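Local coordinates for peroxidase (Cellulomonas bogoriensis 69B4 = DSM 16987, PDB 6QZO), which binds heme b and probably acts as a dye-decolourising peroxidase, using hydrogen peroxide to oxidise organic substrates, at residues R69-D74 with R160-E165; L99-G104 with V143-C148; R235-L240 with F357-A362; Y310-A315 with G325-T330. All blocks are in the same frame, centred on the assembly; numbering follows the deposited sequence.

Contact 1 (R69-D74 with R160-E165); sequences RVWTVD and RVLTKE
Helices 61-78 and 152-165 run nearly antiparallel here, and a handful of side chains meet between them. Trp71 has CG anti to its carbonyl carbon, which swings the indole across to the partner helix. There NE1 donates to Leu162 O over 2.9 Å with an N-H...O angle of 160°; the oxygen lies near the ring plane, whereas the donor stands above the carbonyl plane. Leu162, likewise with CG anti to the carbonyl carbon, brings one methyl into the same gap: its CD2 is 3.8 Å from Trp71 CD1 and equally near Asp74 CB. Glu165 reaches across with a kinked chain. Its CG is anti to the backbone N (chi1 -152°) and the chain bends at chi2 (68°), so that CG meets Val70 CG2 at 3.4 Å while the carboxylate turns toward Asp74. Asp74, with CG anti to its carbonyl carbon, faces Glu165 with its own carboxylate. The two acid planes are well out of parallel, and Asp74 OD2 lies just 2.4 Å from Glu165 OE1. Backbone amides of a nearby loop serve both acids: Leu85 N donates to Asp74 OD1 and Ala86 N to Glu165 OE1. Two helices of the N-terminal domain are thus joined by one directed indole bond, a small apolar patch and an acid pair. Oxygens so close imply that the pair probably carries a proton, consistent with a raised pKa for at least one acid.

Contact 2 (L99-G104 with V143-C148); sequences LTVTVG and VVLQVC
Leu145 sets the relief on one face of this strand pair: its CD2 methyl settles into the notch between Val101 and Val103, 3.9 Å from Val101 CG1 and 3.9 Å from Val103 CG2. Both valines lie alongside Leu145, pointing the same way. At one end Leu99, with CG anti to the backbone N, lays CD1 beside Val147 CG1 at 3.8 Å; at the other, Val143 CG2 nestles beside Val103 CG1 and comes to 3.1 Å from Gly104 O. The backbones beneath run antiparallel, and Thr100, Thr102 and Gly104 each exchange two hydrogen bonds with Cys148, Gln146 and Val144, while Val101-Val147 and Val103-Leu145 are the non-hydrogen-bonded pairs. This is the second and third strand of a ferredoxin-like sheet, order 2-3-1-4, the half-barrel unit that DyP-type peroxidases carry twice. Helices 61-78 and 152-165 cover the face of Val101, Leu145 and Val147; Leu162, for instance, rests on Val101 and Leu145. The reverse face carries Thr100, Thr102, Gln146, Cys148 and Val144. Thr100 holds OG1 in the crowded position between N and the carbonyl carbon, 3.3 Å from Cys148 CB. Thr102 and Gln146 stand side by side, yet their polar ends look elsewhere: Thr102 OG1 bonds to Ala38 O, Gln146 NE2 to Gly39 O, and Gln146 OE1 to Tyr331 OH of the heme-binding half. Gly104, lacking a side chain, leaves the hollow that Val144 CG1 fills, 3.6 Å from Gly104 CA.

Contact 3 (R235-L240 with F357-A362); sequences RIAMNL and FPVGSA. With HEM (protoporphyrin IX containing Fe), chain I.
Phe357 opens the second strand with its CG in the crowded position between N and the carbonyl carbon, a torsion that lays the ring back over Ala237. Ala237 CB sits over one face, 4.0 Å from the ring centroid, a CH-pi contact displaced toward the rim. Backbone bonds frame it: Phe357 N donates to Ala237 O at 3.1 Å, and Ala237 N returns a bond to Phe357 O. Pro358 follows in the non-hydrogen-bonded pair with Ile236, where its missing N-H costs nothing across this strand pair. Ile236 itself points to the heme, its CD1 3.5 Å from HEM CMC. At Val359 the register slips. Val359 N meets Arg235 O at 2.8 Å, nearly along the C=O axis, and Gly360 N adds a weak bond to the same oxygen at 3.3 Å; two residues facing one make a classic beta bulge. Val359 CG2 meanwhile crosses the extended chain of Arg235 obliquely, 3.9 Å from Arg235 CG. Gly360 O then accepts from Arg235 N at 3.0 Å, and Gly360, with no side chain, lets its backbone lie close against Arg235. Beyond it, Ser361 turns from this contact and bonds through OG to Arg234 NH1. Strand 356-366 is outermost in the C-terminal ferredoxin-like sheet of this chain, and strand 229-238 lies between it and strand 323-332, with Ile236 bonded through its backbone to Leu326. Just past strand 229-238, Asn239 is the N-cap of helix 240-243, and Leu240 packs on Arg160 of the second subunit.

Contact 4 (Y310-A315 with G325-T330); sequences YNYDEA and GLLFVT. With HEM (protoporphyrin IX containing Fe), chain I.
Strands 306-314 and 323-332 form a beta hairpin in the C-terminal ferredoxin-like sheet, and its inner strand carries part of the heme pocket. Backbone hydrogen bonds come in two reciprocal pairs: Tyr310 with Leu327, where Leu327 N reaches Tyr310 O at 2.8 Å, and Tyr312 with Gly325, where Tyr312 N points almost straight (177°) at Gly325 O. A water donates to Gly325 O, its oxygen 2.6 Å away, and also to Asn311 OD1, tying a side chain to the neighbouring strand. The Tyr310 hydroxyl is bonded to Pro45 O. Aromatic contact centres on Tyr312, whose CG occupies the crowded position between N and the carbonyl carbon. The ring consequently lies flat on Gly325, with CA 3.7 Å from its centroid in a CH-pi contact, the glycine letting the ring come down on the backbone. Arg235 adds a cation-pi contact to Tyr312. Apolar packing continues alongside, Leu327 CD2 meeting Tyr312 CD2 at 3.6 Å. Toward the cofactor, Leu326 CD2 stands 3.8 Å from HEM C3B. Phe328, with CG anti to its backbone N, has Thr330 CG2 over one ring face and the C pyrrole of the heme, offset toward the rim, over the opposite one, Phe328 CE2 being 3.2 Å from HEM C3C.

In the fold
From the N terminus, helix 61-78 opens a long loop that contact 1 closes when helix 152-165 returns; contact 2 is nested within it, joining strand 100-105 to strand 143-149. Helices and sheet touch directly, the Trp71 ring packing on Leu145 and Val143. The C-terminal half repeats the nesting: contact 3 closes a loop from strand 229-238 to strand 356-366, and the hairpin of contact 4 lies inside it. These two share a sheet and the heme. The two halves follow in series, without crossing. Contact 2 meets contact 4 where Gln146 OE1 lies against Val329 CG1, whereas contact 1 stays about 14 Å from contact 3 at the nearest atoms.

Contact 1 (R69-D74 with R160-E165)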
# COMPACT_ATOMS: atom_id res chain seq x y z
N ARG A 69 -9.76 -24.53 11.06
CA ARG A 69 -8.83 -25.66 10.82
C ARG A 69 -8.12 -25.46 9.48
O ARG A 69 -6.90 -25.67 9.45
CB ARG A 69 -9.56 -27.00 10.83
CG ARG A 69 -9.91 -27.54 12.21
CD ARG A 69 -10.43 -28.94 11.98
NE ARG A 69 -10.96 -29.62 13.15
CZ ARG A 69 -10.34 -30.59 13.82
NH1 ARG A 69 -9.12 -30.99 13.50
NH2 ARG A 69 -10.93 -31.12 14.88
N VAL A 70 -8.83 -25.10 8.41
CA VAL A 70 -8.18 -24.85 7.08
C VAL A 70 -7.24 -23.64 7.21
O VAL A 70 -6.14 -23.68 6.65
CB VAL A 70 -9.18 -24.70 5.92
CG1 VAL A 70 -9.94 -26.00 5.68
CG2 VAL A 70 -10.15 -23.55 6.11
N TRP A 71 -7.64 -22.61 7.97
CA TRP A 71 -6.81 -21.40 8.19
C TRP A 71 -5.54 -21.77 8.96
O TRP A 71 -4.48 -21.23 8.63
CB TRP A 71 -7.60 -20.32 8.91
CG TRP A 71 -8.41 -19.44 8.01
CD1 TRP A 71 -8.34 -19.35 6.65
CD2 TRP A 71 -9.39 -18.48 8.43
NE1 TRP A 71 -9.24 -18.42 6.20
CE2 TRP A 71 -9.89 -17.86 7.26
CE3 TRP A 71 -9.91 -18.10 9.66
CZ2 TRP A 71 -10.87 -16.88 7.30
CZ3 TRP A 71 -10.89 -17.13 9.70
CH2 TRP A 71 -11.36 -16.54 8.54
N THR A 72 -5.66 -22.64 9.96
CA THR A 72 -4.49 -23.10 10.77
C THR A 72 -3.45 -23.70 9.83
O THR A 72 -2.27 -23.34 9.94
CB THR A 72 -4.92 -24.06 11.87
OG1 THR A 72 -5.82 -23.33 12.72
CG2 THR A 72 -3.73 -24.58 12.65
N VAL A 73 -3.87 -24.57 8.92
CA VAL A 73 -2.95 -25.18 7.91
C VAL A 73 -2.26 -24.05 7.12
O VAL A 73 -1.01 -24.06 7.06
CB VAL A 73 -3.71 -26.13 6.97
CG1 VAL A 73 -2.80 -26.67 5.88
CG2 VAL A 73 -4.33 -27.29 7.75
N ASP A 74 -3.04 -23.11 6.58
CA ASP A 74 -2.54 -22.01 5.71
C ASP A 74 -1.58 -21.12 6.51
O ASP A 74 -0.54 -20.74 5.96
CB ASP A 74 -3.69 -21.21 5.10
CG ASP A 74 -4.39 -21.93 3.95
OD1 ASP A 74 -3.80 -22.90 3.43
OD2 ASP A 74 -5.52 -21.51 3.58
N ARG A 160 -4.91 -13.30 -0.18
CA ARG A 160 -5.62 -14.00 -1.29
C ARG A 160 -5.89 -15.45 -0.85
O ARG A 160 -7.03 -15.93 -1.04
CB ARG A 160 -4.79 -13.91 -2.58
CG ARG A 160 -5.30 -14.74 -3.75
CD ARG A 160 -6.56 -14.20 -4.36
NE ARG A 160 -7.09 -14.99 -5.46
CZ ARG A 160 -8.32 -14.85 -5.98
NH1 ARG A 160 -9.14 -13.93 -5.50
NH2 ARG A 160 -8.75 -15.65 -6.93
N VAL A 161 -4.90 -16.13 -0.29
CA VAL A 161 -5.02 -17.57 0.09
C VAL A 161 -6.04 -17.70 1.22
O VAL A 161 -6.95 -18.55 1.08
CB VAL A 161 -3.65 -18.17 0.48
CG1 VAL A 161 -3.80 -19.51 1.17
CG2 VAL A 161 -2.74 -18.29 -0.75
N LEU A 162 -5.93 -16.90 2.28
CA LEU A 162 -6.81 -17.02 3.46
C LEU A 162 -8.25 -16.68 3.06
O LEU A 162 -9.17 -17.37 3.55
CB LEU A 162 -6.31 -16.09 4.57
CG LEU A 162 -4.94 -16.46 5.13
CD1 LEU A 162 -4.35 -15.30 5.92
CD2 LEU A 162 -5.01 -17.71 5.98
N THR A 163 -8.43 -15.69 2.18
CA THR A 163 -9.76 -15.23 1.72
C THR A 163 -10.43 -16.35 0.92
O THR A 163 -11.60 -16.66 1.20
CB THR A 163 -9.65 -13.93 0.92
OG1 THR A 163 -9.04 -12.96 1.77
CG2 THR A 163 -10.99 -13.40 0.44
N LYS A 164 -9.71 -16.91 -0.06
CA LYS A 164 -10.19 -18.03 -0.90
C LYS A 164 -10.58 -19.23 -0.03
O LYS A 164 -11.58 -19.89 -0.37
CB LYS A 164 -9.09 -18.48 -1.86
CG LYS A 164 -8.97 -17.68 -3.14
CD LYS A 164 -7.70 -17.99 -3.91
CE LYS A 164 -7.65 -19.41 -4.42
NZ LYS A 164 -6.47 -19.64 -5.30
N GLU A 165 -9.80 -19.53 1.00
CA GLU A 165 -10.02 -20.71 1.87
C GLU A 165 -11.39 -20.62 2.56
O GLU A 165 -11.99 -21.69 2.79
CB GLU A 165 -8.92 -20.79 2.93
CG GLU A 165 -8.64 -22.20 3.37
CD GLU A 165 -8.02 -23.01 2.26
OE1 GLU A 165 -6.82 -22.80 1.97
OE2 GLU A 165 -8.76 -23.83 1.66

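Contact 2 (L99-G104 with V143-C148)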
# COMPACT_ATOMS: atom_id res chain seq x y z
N LEU A 99 6.08 -12.96 8.05
CA LEU A 99 4.59 -13.04 7.99
C LEU A 99 4.06 -13.52 9.34
O LEU A 99 4.59 -14.52 9.85
CB LEU A 99 4.15 -14.01 6.89
CG LEU A 99 2.64 -14.15 6.71
CD1 LEU A 99 2.01 -12.82 6.35
CD2 LEU A 99 2.34 -15.19 5.62
N THR A 100 3.04 -12.82 9.87
CA THR A 100 2.16 -13.28 10.97
C THR A 100 0.70 -13.14 10.53
O THR A 100 0.40 -12.22 9.73
CB THR A 100 2.36 -12.49 12.27
OG1 THR A 100 2.06 -11.11 12.06
CG2 THR A 100 3.76 -12.62 12.82
N VAL A 101 -0.15 -14.04 11.02
CA VAL A 101 -1.64 -13.95 10.93
C VAL A 101 -2.14 -14.07 12.36
O VAL A 101 -1.73 -15.05 13.02
CB VAL A 101 -2.23 -15.06 10.04
CG1 VAL A 101 -3.75 -14.94 9.91
CG2 VAL A 101 -1.59 -15.06 8.66
N THR A 102 -2.90 -13.08 12.83
CA THR A 102 -3.54 -13.08 14.17
C THR A 102 -5.04 -13.18 13.94
O THR A 102 -5.57 -12.35 13.15
CB THR A 102 -3.15 -11.82 14.95
OG1 THR A 102 -1.73 -11.63 14.89
CG2 THR A 102 -3.62 -11.86 16.38
N VAL A 103 -5.69 -14.19 14.54
CA VAL A 103 -7.14 -14.47 14.37
C VAL A 103 -7.89 -13.91 15.58
O VAL A 103 -7.51 -14.24 16.72
CB VAL A 103 -7.42 -15.97 14.22
CG1 VAL A 103 -8.88 -16.25 13.89
CG2 VAL A 103 -6.51 -16.59 13.17
N GLY A 104 -8.91 -13.11 15.32
CA GLY A 104 -9.80 -12.54 16.35
C GLY A 104 -11.23 -12.92 16.04
O GLY A 104 -11.58 -13.00 14.83
N VAL A 143 -15.35 -12.21 12.27
CA VAL A 143 -13.95 -12.69 12.48
C VAL A 143 -13.00 -11.74 11.76
O VAL A 143 -13.43 -11.08 10.80
CB VAL A 143 -13.79 -14.15 12.01
CG1 VAL A 143 -14.07 -14.29 10.53
CG2 VAL A 143 -12.43 -14.72 12.36
N VAL A 144 -11.77 -11.65 12.23
CA VAL A 144 -10.73 -10.77 11.64
C VAL A 144 -9.43 -11.56 11.52
O VAL A 144 -9.10 -12.31 12.45
CB VAL A 144 -10.50 -9.52 12.49
CG1 VAL A 144 -10.00 -9.87 13.89
CG2 VAL A 144 -9.55 -8.55 11.79
N LEU A 145 -8.73 -11.35 10.41
CA LEU A 145 -7.32 -11.78 10.24
C LEU A 145 -6.45 -10.52 10.21
O LEU A 145 -6.57 -9.74 9.25
CB LEU A 145 -7.20 -12.57 8.93
CG LEU A 145 -8.11 -13.80 8.84
CD1 LEU A 145 -8.11 -14.35 7.43
CD2 LEU A 145 -7.68 -14.84 9.84
N GLN A 146 -5.64 -10.30 11.25
CA GLN A 146 -4.57 -9.29 11.17
C GLN A 146 -3.39 -9.96 10.47
O GLN A 146 -2.77 -10.84 11.10
CB GLN A 146 -4.16 -8.75 12.54
CG GLN A 146 -3.03 -7.73 12.44
CD GLN A 146 -2.45 -7.40 13.78
OE1 GLN A 146 -2.95 -6.53 14.49
NE2 GLN A 146 -1.38 -8.09 14.14
N VAL A 147 -3.13 -9.57 9.22
CA VAL A 147 -2.03 -10.13 8.39
C VAL A 147 -0.94 -9.06 8.30
O VAL A 147 -1.22 -7.93 7.78
CB VAL A 147 -2.52 -10.54 7.00
CG1 VAL A 147 -1.49 -11.38 6.25
CG2 VAL A 147 -3.84 -11.29 7.09
N CYS A 148 0.25 -9.41 8.83
CA CYS A 148 1.41 -8.50 8.94
C CYS A 148 2.62 -9.13 8.25
O CYS A 148 2.83 -10.34 8.47
CB CYS A 148 1.77 -8.26 10.39
SG CYS A 148 0.55 -7.24 11.23

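Contact 3 (R235-L240 with F357-A362)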
# COMPACT_ATOMS: atom_id res chain seq x y z
N ARG A 235 -10.42 2.85 13.12
CA ARG A 235 -9.97 3.61 11.92
C ARG A 235 -10.16 5.08 12.26
O ARG A 235 -11.33 5.50 12.41
CB ARG A 235 -10.79 3.20 10.70
CG ARG A 235 -10.18 3.62 9.38
CD ARG A 235 -11.06 3.23 8.21
NE ARG A 235 -10.56 3.69 6.93
CZ ARG A 235 -9.55 3.15 6.25
NH1 ARG A 235 -8.87 2.12 6.73
NH2 ARG A 235 -9.21 3.64 5.06
N ILE A 236 -9.07 5.82 12.46
CA ILE A 236 -9.17 7.23 12.93
C ILE A 236 -8.59 8.13 11.83
O ILE A 236 -7.38 8.07 11.58
CB ILE A 236 -8.48 7.46 14.30
CG1 ILE A 236 -8.84 6.36 15.30
CG2 ILE A 236 -8.85 8.83 14.84
CD1 ILE A 236 -8.11 6.49 16.62
N ALA A 237 -9.48 8.91 11.21
CA ALA A 237 -9.16 9.82 10.09
C ALA A 237 -8.45 11.05 10.64
O ALA A 237 -8.83 11.53 11.75
CB ALA A 237 -10.42 10.18 9.37
N MET A 238 -7.44 11.54 9.91
CA MET A 238 -6.72 12.80 10.23
C MET A 238 -7.19 13.88 9.26
O MET A 238 -7.17 13.65 8.04
CB MET A 238 -5.21 12.62 10.11
CG MET A 238 -4.64 11.67 11.11
SD MET A 238 -2.98 11.13 10.60
CE MET A 238 -2.39 10.50 12.17
N ASN A 239 -7.67 15.00 9.79
CA ASN A 239 -8.00 16.18 8.96
C ASN A 239 -6.69 16.92 8.73
O ASN A 239 -6.41 17.87 9.47
CB ASN A 239 -9.09 17.03 9.60
CG ASN A 239 -9.72 17.97 8.60
OD1 ASN A 239 -9.12 18.23 7.56
ND2 ASN A 239 -10.90 18.46 8.91
N LEU A 240 -5.87 16.46 7.78
CA LEU A 240 -4.55 17.09 7.51
C LEU A 240 -4.74 18.51 6.96
O LEU A 240 -3.88 19.35 7.26
CB LEU A 240 -3.73 16.19 6.58
CG LEU A 240 -3.35 14.84 7.17
CD1 LEU A 240 -2.50 14.02 6.21
CD2 LEU A 240 -2.62 15.02 8.50
N PHE A 357 -10.92 12.08 13.91
CA PHE A 357 -12.28 11.57 14.17
C PHE A 357 -12.35 10.08 13.85
O PHE A 357 -11.82 9.63 12.84
CB PHE A 357 -13.34 12.43 13.49
CG PHE A 357 -13.21 12.64 12.00
CD1 PHE A 357 -12.53 13.73 11.49
CD2 PHE A 357 -13.85 11.79 11.11
CE1 PHE A 357 -12.41 13.92 10.11
CE2 PHE A 357 -13.76 11.99 9.73
CZ PHE A 357 -13.04 13.06 9.23
N PRO A 358 -12.97 9.25 14.73
CA PRO A 358 -13.10 7.82 14.47
C PRO A 358 -14.16 7.58 13.39
O PRO A 358 -15.25 8.10 13.52
CB PRO A 358 -13.55 7.24 15.82
CG PRO A 358 -13.44 8.37 16.81
CD PRO A 358 -13.59 9.64 16.01
N VAL A 359 -13.81 6.80 12.36
CA VAL A 359 -14.75 6.44 11.25
C VAL A 359 -15.01 4.92 11.24
O VAL A 359 -15.89 4.50 10.46
CB VAL A 359 -14.25 6.96 9.89
CG1 VAL A 359 -14.24 8.49 9.89
CG2 VAL A 359 -12.89 6.42 9.50
N GLY A 360 -14.34 4.15 12.09
CA GLY A 360 -14.53 2.70 12.20
C GLY A 360 -14.19 2.19 13.58
O GLY A 360 -13.22 2.69 14.16
N SER A 361 -14.96 1.21 14.07
CA SER A 361 -14.78 0.58 15.40
C SER A 361 -15.11 -0.91 15.32
O SER A 361 -16.24 -1.27 14.85
CB SER A 361 -15.61 1.25 16.46
OG SER A 361 -15.08 0.93 17.76
N ALA A 362 -14.19 -1.76 15.80
CA ALA A 362 -14.41 -3.21 15.89
C ALA A 362 -13.72 -3.76 17.14
O ALA A 362 -12.58 -3.34 17.44
CB ALA A 362 -13.89 -3.85 14.65
CHA HEM I . 0.12 8.71 22.94
CHB HEM I . -1.07 10.17 18.51
CHC HEM I . -5.49 8.30 19.09
CHD HEM I . -4.17 6.47 23.35
C1A HEM I . 0.15 9.29 21.70
C2A HEM I . 1.23 10.08 21.22
C3A HEM I . 0.88 10.50 19.98
C4A HEM I . -0.38 9.95 19.68
CMA HEM I . 1.68 11.39 19.04
CAA HEM I . 2.50 10.45 21.96
CBA HEM I . 3.64 9.46 21.77
CGA HEM I . 3.33 8.20 22.51
O1A HEM I . 2.75 7.28 21.88
O2A HEM I . 3.65 8.10 23.73
C1B HEM I . -2.39 9.78 18.32
C2B HEM I . -3.09 10.08 17.12
C3B HEM I . -4.35 9.56 17.27
C4B HEM I . -4.37 8.95 18.60
CMB HEM I . -2.53 10.83 15.91
CAB HEM I . -5.49 9.50 16.33
CBB HEM I . -5.39 9.77 15.03
C1C HEM I . -5.52 7.62 20.29
C2C HEM I . -6.65 6.95 20.77
C3C HEM I . -6.32 6.42 21.99
C4C HEM I . -4.94 6.78 22.25
CMC HEM I . -8.00 6.80 20.14
CAC HEM I . -7.38 5.64 22.68
CBC HEM I . -7.28 5.04 23.83
C1D HEM I . -2.86 6.96 23.57
C2D HEM I . -2.09 6.63 24.79
C3D HEM I . -0.91 7.26 24.68
C4D HEM I . -0.97 7.97 23.39
CMD HEM I . -2.49 5.79 25.98
CAD HEM I . 0.23 7.24 25.70
CBD HEM I . 0.07 8.38 26.73
CGD HEM I . 1.13 8.42 27.83
O1D HEM I . 1.05 7.66 28.82
O2D HEM I . 2.08 9.25 27.80
NA HEM I . -0.82 9.21 20.75
NB HEM I . -3.18 9.12 19.16
NC HEM I . -4.50 7.53 21.18
ND HEM I . -2.14 7.76 22.78
FE HEM I . -2.63 8.46 21.09

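Contact 4 (Y310-A315 with G325-T330)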
# COMPACT_ATOMS: atom_id res chain seq x y z
N TYR A 310 -0.71 1.49 12.77
CA TYR A 310 -0.16 1.59 11.41
C TYR A 310 -0.74 2.84 10.75
O TYR A 310 -1.84 3.25 11.12
CB TYR A 310 -0.49 0.31 10.63
CG TYR A 310 0.44 -0.84 10.91
CD1 TYR A 310 0.29 -1.64 12.04
CD2 TYR A 310 1.48 -1.12 10.06
CE1 TYR A 310 1.17 -2.68 12.30
CE2 TYR A 310 2.36 -2.16 10.30
CZ TYR A 310 2.20 -2.95 11.42
OH TYR A 310 3.08 -3.96 11.62
N ASN A 311 -0.02 3.44 9.81
CA ASN A 311 -0.52 4.57 8.98
C ASN A 311 -1.44 4.01 7.90
O ASN A 311 -1.12 2.95 7.34
CB ASN A 311 0.62 5.36 8.31
CG ASN A 311 1.61 5.87 9.32
OD1 ASN A 311 1.22 6.39 10.36
ND2 ASN A 311 2.89 5.70 9.02
N TYR A 312 -2.52 4.72 7.57
CA TYR A 312 -3.30 4.46 6.34
C TYR A 312 -3.31 5.73 5.50
O TYR A 312 -3.31 6.84 6.03
CB TYR A 312 -4.68 3.88 6.66
CG TYR A 312 -5.77 4.83 7.05
CD1 TYR A 312 -6.46 5.55 6.09
CD2 TYR A 312 -6.18 4.94 8.37
CE1 TYR A 312 -7.49 6.41 6.44
CE2 TYR A 312 -7.23 5.77 8.73
CZ TYR A 312 -7.89 6.51 7.77
OH TYR A 312 -8.92 7.34 8.13
N ASP A 313 -3.25 5.53 4.20
CA ASP A 313 -3.18 6.58 3.16
C ASP A 313 -3.88 6.02 1.93
O ASP A 313 -3.28 5.17 1.29
CB ASP A 313 -1.72 6.97 2.91
CG ASP A 313 -1.58 8.22 2.05
OD1 ASP A 313 -2.30 9.16 2.35
OD2 ASP A 313 -0.76 8.23 1.10
N GLU A 314 -5.12 6.43 1.68
CA GLU A 314 -5.95 5.87 0.58
C GLU A 314 -5.97 6.82 -0.60
O GLU A 314 -5.75 8.01 -0.37
CB GLU A 314 -7.39 5.60 1.07
CG GLU A 314 -7.48 4.58 2.17
CD GLU A 314 -6.75 3.27 1.89
OE1 GLU A 314 -6.73 2.80 0.75
OE2 GLU A 314 -6.19 2.74 2.84
N ALA A 315 -6.27 6.32 -1.79
CA ALA A 315 -6.68 7.15 -2.94
C ALA A 315 -7.79 8.05 -2.41
O ALA A 315 -8.75 7.56 -1.84
CB ALA A 315 -7.14 6.29 -4.08
N GLY A 325 -4.84 8.64 7.75
CA GLY A 325 -5.21 8.47 9.16
C GLY A 325 -4.39 7.40 9.85
O GLY A 325 -3.33 7.02 9.31
N LEU A 326 -4.88 6.93 10.99
CA LEU A 326 -4.23 5.92 11.86
C LEU A 326 -5.12 4.67 11.90
O LEU A 326 -6.34 4.83 12.13
CB LEU A 326 -4.05 6.53 13.25
CG LEU A 326 -3.01 5.86 14.14
CD1 LEU A 326 -1.60 6.10 13.61
CD2 LEU A 326 -3.13 6.33 15.57
N LEU A 327 -4.55 3.51 11.56
CA LEU A 327 -5.12 2.19 11.89
C LEU A 327 -4.76 1.94 13.35
O LEU A 327 -3.67 1.44 13.59
CB LEU A 327 -4.54 1.08 11.02
CG LEU A 327 -4.97 1.05 9.57
CD1 LEU A 327 -4.75 -0.35 8.97
CD2 LEU A 327 -6.42 1.46 9.40
N PHE A 328 -5.63 2.37 14.24
CA PHE A 328 -5.38 2.29 15.70
C PHE A 328 -5.81 0.91 16.18
O PHE A 328 -7.03 0.70 16.41
CB PHE A 328 -6.11 3.42 16.42
CG PHE A 328 -5.60 3.63 17.81
CD1 PHE A 328 -4.26 3.88 18.04
CD2 PHE A 328 -6.45 3.59 18.89
CE1 PHE A 328 -3.78 4.12 19.31
CE2 PHE A 328 -5.97 3.79 20.17
CZ PHE A 328 -4.65 4.05 20.38
N VAL A 329 -4.85 -0.01 16.28
CA VAL A 329 -5.06 -1.40 16.76
C VAL A 329 -4.50 -1.47 18.18
O VAL A 329 -3.32 -1.10 18.36
CB VAL A 329 -4.34 -2.41 15.84
CG1 VAL A 329 -4.60 -3.85 16.27
CG2 VAL A 329 -4.73 -2.22 14.38
N THR A 330 -5.30 -1.88 19.17
CA THR A 330 -4.85 -2.06 20.58
C THR A 330 -5.18 -3.48 21.05
O THR A 330 -6.19 -4.03 20.60
CB THR A 330 -5.44 -1.02 21.53
OG1 THR A 330 -6.82 -1.34 21.73
CG2 THR A 330 -5.32 0.40 21.01
CHA HEM I . 0.12 8.71 22.94
CHB HEM I . -1.07 10.17 18.51
CHC HEM I . -5.49 8.30 19.09
CHD HEM I . -4.17 6.47 23.35
C1A HEM I . 0.15 9.29 21.70
C2A HEM I . 1.23 10.08 21.22
C3A HEM I . 0.88 10.50 19.98
C4A HEM I . -0.38 9.95 19.68
CMA HEM I . 1.68 11.39 19.04
CAA HEM I . 2.50 10.45 21.96
CBA HEM I . 3.64 9.46 21.77
CGA HEM I . 3.33 8.20 22.51
O1A HEM I . 2.75 7.28 21.88
O2A HEM I . 3.65 8.10 23.73
C1B HEM I . -2.39 9.78 18.32
C2B HEM I . -3.09 10.08 17.12
C3B HEM I . -4.35 9.56 17.27
C4B HEM I . -4.37 8.95 18.60
CMB HEM I . -2.53 10.83 15.91
CAB HEM I . -5.49 9.50 16.33
CBB HEM I . -5.39 9.77 15.03
C1C HEM I . -5.52 7.62 20.29
C2C HEM I . -6.65 6.95 20.77
C3C HEM I . -6.32 6.42 21.99
C4C HEM I . -4.94 6.78 22.25
CMC HEM I . -8.00 6.80 20.14
CAC HEM I . -7.38 5.64 22.68
CBC HEM I . -7.28 5.04 23.83
C1D HEM I . -2.86 6.96 23.57
C2D HEM I . -2.09 6.63 24.79
C3D HEM I . -0.91 7.26 24.68
C4D HEM I . -0.97 7.97 23.39
CMD HEM I . -2.49 5.79 25.98
CAD HEM I . 0.23 7.24 25.70
CBD HEM I . 0.07 8.38 26.73
CGD HEM I . 1.13 8.42 27.83
O1D HEM I . 1.05 7.66 28.82
O2D HEM I . 2.08 9.25 27.80
NA HEM I . -0.82 9.21 20.75
NB HEM I . -3.18 9.12 19.16
NC HEM I . -4.50 7.53 21.18
ND HEM I . -2.14 7.76 22.78
FE HEM I . -2.63 8.46 21.09
O HOH W 1 -1.26 8.27 10.23